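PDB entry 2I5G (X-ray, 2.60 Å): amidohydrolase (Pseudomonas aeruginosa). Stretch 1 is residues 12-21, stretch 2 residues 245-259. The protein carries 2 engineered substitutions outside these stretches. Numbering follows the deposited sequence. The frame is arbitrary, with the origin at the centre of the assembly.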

# COMPACT_ATOMS: atom_id res chain seq x y z
N VAL A 12 18.32 3.40 31.77
CA VAL A 12 17.68 2.20 31.25
C VAL A 12 16.65 2.63 30.22
O VAL A 12 15.85 3.54 30.45
CB VAL A 12 17.03 1.34 32.39
CG1 VAL A 12 17.25 2.00 33.74
CG2 VAL A 12 15.55 1.11 32.11
N ILE A 13 16.70 1.99 29.06
CA ILE A 13 15.80 2.30 27.97
C ILE A 13 15.23 1.03 27.37
O ILE A 13 15.91 0.01 27.34
CB ILE A 13 16.54 3.09 26.87
CG1 ILE A 13 16.91 4.48 27.41
CG2 ILE A 13 15.69 3.17 25.61
CD1 ILE A 13 17.64 5.36 26.43
N ASP A 14 13.98 1.10 26.92
CA ASP A 14 13.33 -0.06 26.32
C ASP A 14 12.93 0.26 24.90
O ASP A 14 12.16 1.19 24.66
CB ASP A 14 12.11 -0.47 27.13
CG ASP A 14 11.49 -1.76 26.64
OD1 ASP A 14 10.64 -2.32 27.37
OD2 ASP A 14 11.85 -2.22 25.53
N GLY A 15 13.45 -0.52 23.96
CA GLY A 15 13.16 -0.31 22.55
C GLY A 15 11.72 -0.46 22.10
O GLY A 15 11.37 0.04 21.03
N LEU A 16 10.89 -1.15 22.88
CA LEU A 16 9.50 -1.31 22.48
C LEU A 16 8.53 -1.70 23.58
O LEU A 16 8.72 -2.69 24.29
CB LEU A 16 9.37 -2.33 21.36
CG LEU A 16 8.01 -2.14 20.68
CD1 LEU A 16 8.20 -1.22 19.48
CD2 LEU A 16 7.43 -3.46 20.24
N ILE A 17 7.46 -0.92 23.68
CA ILE A 17 6.42 -1.16 24.66
C ILE A 17 5.05 -0.78 24.07
O ILE A 17 4.89 0.32 23.54
CB ILE A 17 6.68 -0.34 25.95
CG1 ILE A 17 7.87 -0.95 26.70
CG2 ILE A 17 5.45 -0.33 26.84
CD1 ILE A 17 8.19 -0.25 28.02
N ILE A 18 4.10 -1.72 24.13
CA ILE A 18 2.73 -1.53 23.66
C ILE A 18 1.83 -1.99 24.79
O ILE A 18 1.18 -3.03 24.70
CB ILE A 18 2.36 -2.38 22.42
CG1 ILE A 18 3.09 -3.72 22.46
CG2 ILE A 18 2.63 -1.62 21.17
CD1 ILE A 18 4.58 -3.64 22.18
N ALA A 19 1.83 -1.23 25.88
CA ALA A 19 1.02 -1.56 27.04
C ALA A 19 -0.22 -0.68 27.06
O ALA A 19 -0.26 0.36 26.40
CB ALA A 19 1.83 -1.32 28.30
N LYS A 20 -1.25 -1.12 27.78
CA LYS A 20 -2.48 -0.35 27.91
C LYS A 20 -2.05 0.86 28.73
O LYS A 20 -1.46 0.70 29.80
CB LYS A 20 -3.53 -1.15 28.69
CG LYS A 20 -4.89 -0.49 28.77
CD LYS A 20 -5.71 -0.72 27.51
CE LYS A 20 -6.21 -2.15 27.42
NZ LYS A 20 -7.02 -2.42 26.20
N TRP A 21 -2.32 2.07 28.24
CA TRP A 21 -1.90 3.27 28.96
C TRP A 21 -2.84 3.73 30.08
O TRP A 21 -4.05 3.84 29.89
CB TRP A 21 -1.67 4.42 27.98
CG TRP A 21 -0.29 4.46 27.40
CD1 TRP A 21 0.48 3.39 27.02
CD2 TRP A 21 0.47 5.63 27.06
NE1 TRP A 21 1.66 3.83 26.46
CE2 TRP A 21 1.68 5.20 26.47
CE3 TRP A 21 0.23 7.01 27.19
CZ2 TRP A 21 2.65 6.09 26.02
CZ3 TRP A 21 1.20 7.89 26.73
CH2 TRP A 21 2.39 7.43 26.15
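Stretch 2, residues 245-259: GIGTDFTQGHGHDFF

Stretch 2 runs alongside stretch 1 in the same direction, Gly 247 lying beside Gly 15 and Gly 253 beside Lys 20, so the pairing is parallel. Stretch 2 begins in a strand (Gly 245 and Ile 246) that starts earlier in the chain, continues as an irregular loop, with Thr 248 in helical and Asp 249 in left-handed conformation, then makes a type II turn from Thr 251 to His 254, and enters a helix at His 256 after the N-cap position, Gly 255.

At Ile 13 the contact is partly through water: one molecule donates to Ile 13 O (2.6 Å) and accepts from Ile 246 N (3.0 Å). Asp 14 suits its buried place because its carboxylate is well supplied with donors. Asp 14 OD1 receives a very short hydrogen bond from Thr 248 OG1 (2.5 Å), while Asp 14 OD2 takes Leu 16 N of its own stretch (3.0 Å) and, weakly, Thr 248 N (2.9 Å). Gly 15, where the chain turns a corner, gives its N to Ile 246 O (2.6 Å); a CB here would clash with that same oxygen.

Beyond the corner the backbones pair further. Leu 16 O accepts from Asp 249 N (2.8 Å), and Ile 18 N donates to Phe 250 O (2.8 Å), the two bonds flanking the single bridge of Ile 17 with Phe 250. The side chains of this pair also meet, CG1 of Ile 17 lying 4.2 Å from CB of Phe 250. Ile 18 brings its CB within 4.1 Å of Phe 258 CZ, and its O receives a CA-H...O contact from Thr 251 CA (3.2 Å).

Ala 19 CB packs tightly against Gln 252 O at 3.1 Å. Lys 20 N donates to Gln 252 O (2.8 Å) and lies over one face of the His 254 ring. With chi2 and chi3 both p, the Lys 20 chain curls so that Lys 20 NZ makes a weak hydrogen bond to His 254 ND1 (3.5 Å). Trp 21 makes no contact.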

# COMPACT_ATOMS: atom_id res chain seq x y z
N GLY A 245 20.87 -3.72 22.32
CA GLY A 245 20.09 -3.08 23.35
C GLY A 245 18.84 -3.88 23.70
O GLY A 245 18.65 -4.99 23.21
N ILE A 246 17.98 -3.30 24.54
CA ILE A 246 16.75 -3.96 24.95
C ILE A 246 15.51 -3.45 24.24
O ILE A 246 15.37 -2.25 23.99
CB ILE A 246 16.55 -3.81 26.47
CG1 ILE A 246 17.62 -4.61 27.21
CG2 ILE A 246 15.16 -4.29 26.88
CD1 ILE A 246 17.64 -6.09 26.83
N GLY A 247 14.61 -4.38 23.92
CA GLY A 247 13.34 -4.08 23.27
C GLY A 247 12.34 -5.14 23.74
O GLY A 247 11.89 -5.99 22.97
N THR A 248 12.01 -5.10 25.03
CA THR A 248 11.11 -6.07 25.66
C THR A 248 9.85 -6.44 24.89
O THR A 248 9.51 -7.61 24.77
CB THR A 248 10.67 -5.62 27.06
OG1 THR A 248 9.69 -4.58 26.94
CG2 THR A 248 11.85 -5.11 27.85
N ASP A 249 9.14 -5.43 24.40
CA ASP A 249 7.91 -5.67 23.67
C ASP A 249 6.83 -5.97 24.71
O ASP A 249 6.00 -6.86 24.52
CB ASP A 249 8.11 -6.85 22.71
CG ASP A 249 7.00 -6.96 21.68
OD1 ASP A 249 6.34 -5.94 21.40
OD2 ASP A 249 6.80 -8.07 21.13
N PHE A 250 6.85 -5.23 25.81
CA PHE A 250 5.85 -5.39 26.87
C PHE A 250 4.45 -5.03 26.37
O PHE A 250 4.25 -3.95 25.80
CB PHE A 250 6.19 -4.51 28.07
CG PHE A 250 7.02 -5.19 29.12
CD1 PHE A 250 6.63 -6.41 29.66
CD2 PHE A 250 8.20 -4.59 29.59
CE1 PHE A 250 7.39 -7.03 30.66
CE2 PHE A 250 8.96 -5.20 30.58
CZ PHE A 250 8.55 -6.43 31.12
N THR A 251 3.50 -5.93 26.58
CA THR A 251 2.11 -5.72 26.16
C THR A 251 1.22 -5.59 27.40
O THR A 251 0.01 -5.82 27.35
CB THR A 251 1.62 -6.91 25.31
OG1 THR A 251 1.59 -8.10 26.12
CG2 THR A 251 2.55 -7.15 24.14
N GLN A 252 1.85 -5.21 28.50
CA GLN A 252 1.20 -5.05 29.79
C GLN A 252 -0.17 -4.36 29.81
O GLN A 252 -0.31 -3.20 29.41
CB GLN A 252 2.14 -4.34 30.75
CG GLN A 252 1.79 -4.53 32.20
CD GLN A 252 2.83 -3.96 33.13
OE1 GLN A 252 4.00 -4.34 33.07
NE2 GLN A 252 2.42 -3.05 34.00
N GLY A 253 -1.17 -5.09 30.29
CA GLY A 253 -2.52 -4.55 30.39
C GLY A 253 -3.47 -4.90 29.26
O GLY A 253 -4.69 -4.75 29.41
N HIS A 254 -2.95 -5.35 28.13
CA HIS A 254 -3.81 -5.68 27.01
C HIS A 254 -4.47 -7.03 27.12
O HIS A 254 -4.00 -7.91 27.84
CB HIS A 254 -3.02 -5.59 25.70
CG HIS A 254 -2.87 -4.19 25.20
ND1 HIS A 254 -3.95 -3.38 24.92
CD2 HIS A 254 -1.77 -3.45 24.93
CE1 HIS A 254 -3.52 -2.21 24.49
NE2 HIS A 254 -2.20 -2.22 24.49
N GLY A 255 -5.58 -7.19 26.39
CA GLY A 255 -6.31 -8.44 26.43
C GLY A 255 -6.48 -9.16 25.10
O GLY A 255 -5.69 -8.99 24.17
N HIS A 256 -7.54 -9.97 25.04
CA HIS A 256 -7.90 -10.78 23.88
C HIS A 256 -8.11 -10.01 22.58
O HIS A 256 -7.53 -10.35 21.55
CB HIS A 256 -9.16 -11.59 24.20
CG HIS A 256 -9.45 -12.68 23.21
ND1 HIS A 256 -8.64 -13.78 23.06
CD2 HIS A 256 -10.45 -12.82 22.31
CE1 HIS A 256 -9.13 -14.55 22.11
NE2 HIS A 256 -10.23 -13.99 21.64
N ASP A 257 -8.97 -9.00 22.63
CA ASP A 257 -9.26 -8.19 21.45
C ASP A 257 -7.98 -7.61 20.84
O ASP A 257 -7.83 -7.58 19.62
CB ASP A 257 -10.22 -7.05 21.83
CG ASP A 257 -11.61 -7.55 22.21
OD1 ASP A 257 -11.73 -8.68 22.73
OD2 ASP A 257 -12.60 -6.80 21.99
N PHE A 258 -7.07 -7.17 21.71
CA PHE A 258 -5.80 -6.57 21.29
C PHE A 258 -4.91 -7.53 20.51
O PHE A 258 -4.29 -7.14 19.53
CB PHE A 258 -5.04 -6.06 22.51
CG PHE A 258 -3.67 -5.51 22.20
CD1 PHE A 258 -3.53 -4.24 21.65
CD2 PHE A 258 -2.52 -6.25 22.49
CE1 PHE A 258 -2.25 -3.71 21.40
CE2 PHE A 258 -1.25 -5.73 22.24
CZ PHE A 258 -1.11 -4.46 21.70
N PHE A 259 -4.82 -8.78 20.97
CA PHE A 259 -3.99 -9.76 20.29
C PHE A 259 -4.58 -10.22 18.97
O PHE A 259 -3.86 -10.39 17.99
CB PHE A 259 -3.71 -10.95 21.22
CG PHE A 259 -2.70 -10.63 22.28
CD1 PHE A 259 -1.38 -10.39 21.94
CD2 PHE A 259 -3.09 -10.48 23.61
CE1 PHE A 259 -0.45 -9.98 22.91
CE2 PHE A 259 -2.18 -10.07 24.58
CZ PHE A 259 -0.85 -9.82 24.23
O HOH W 1 18.10 -0.97 26.46
O HOH W 2 -0.81 0.32 23.38
O HOH W 3 -7.62 -4.74 25.18
O HOH W 4 -6.83 -2.84 23.74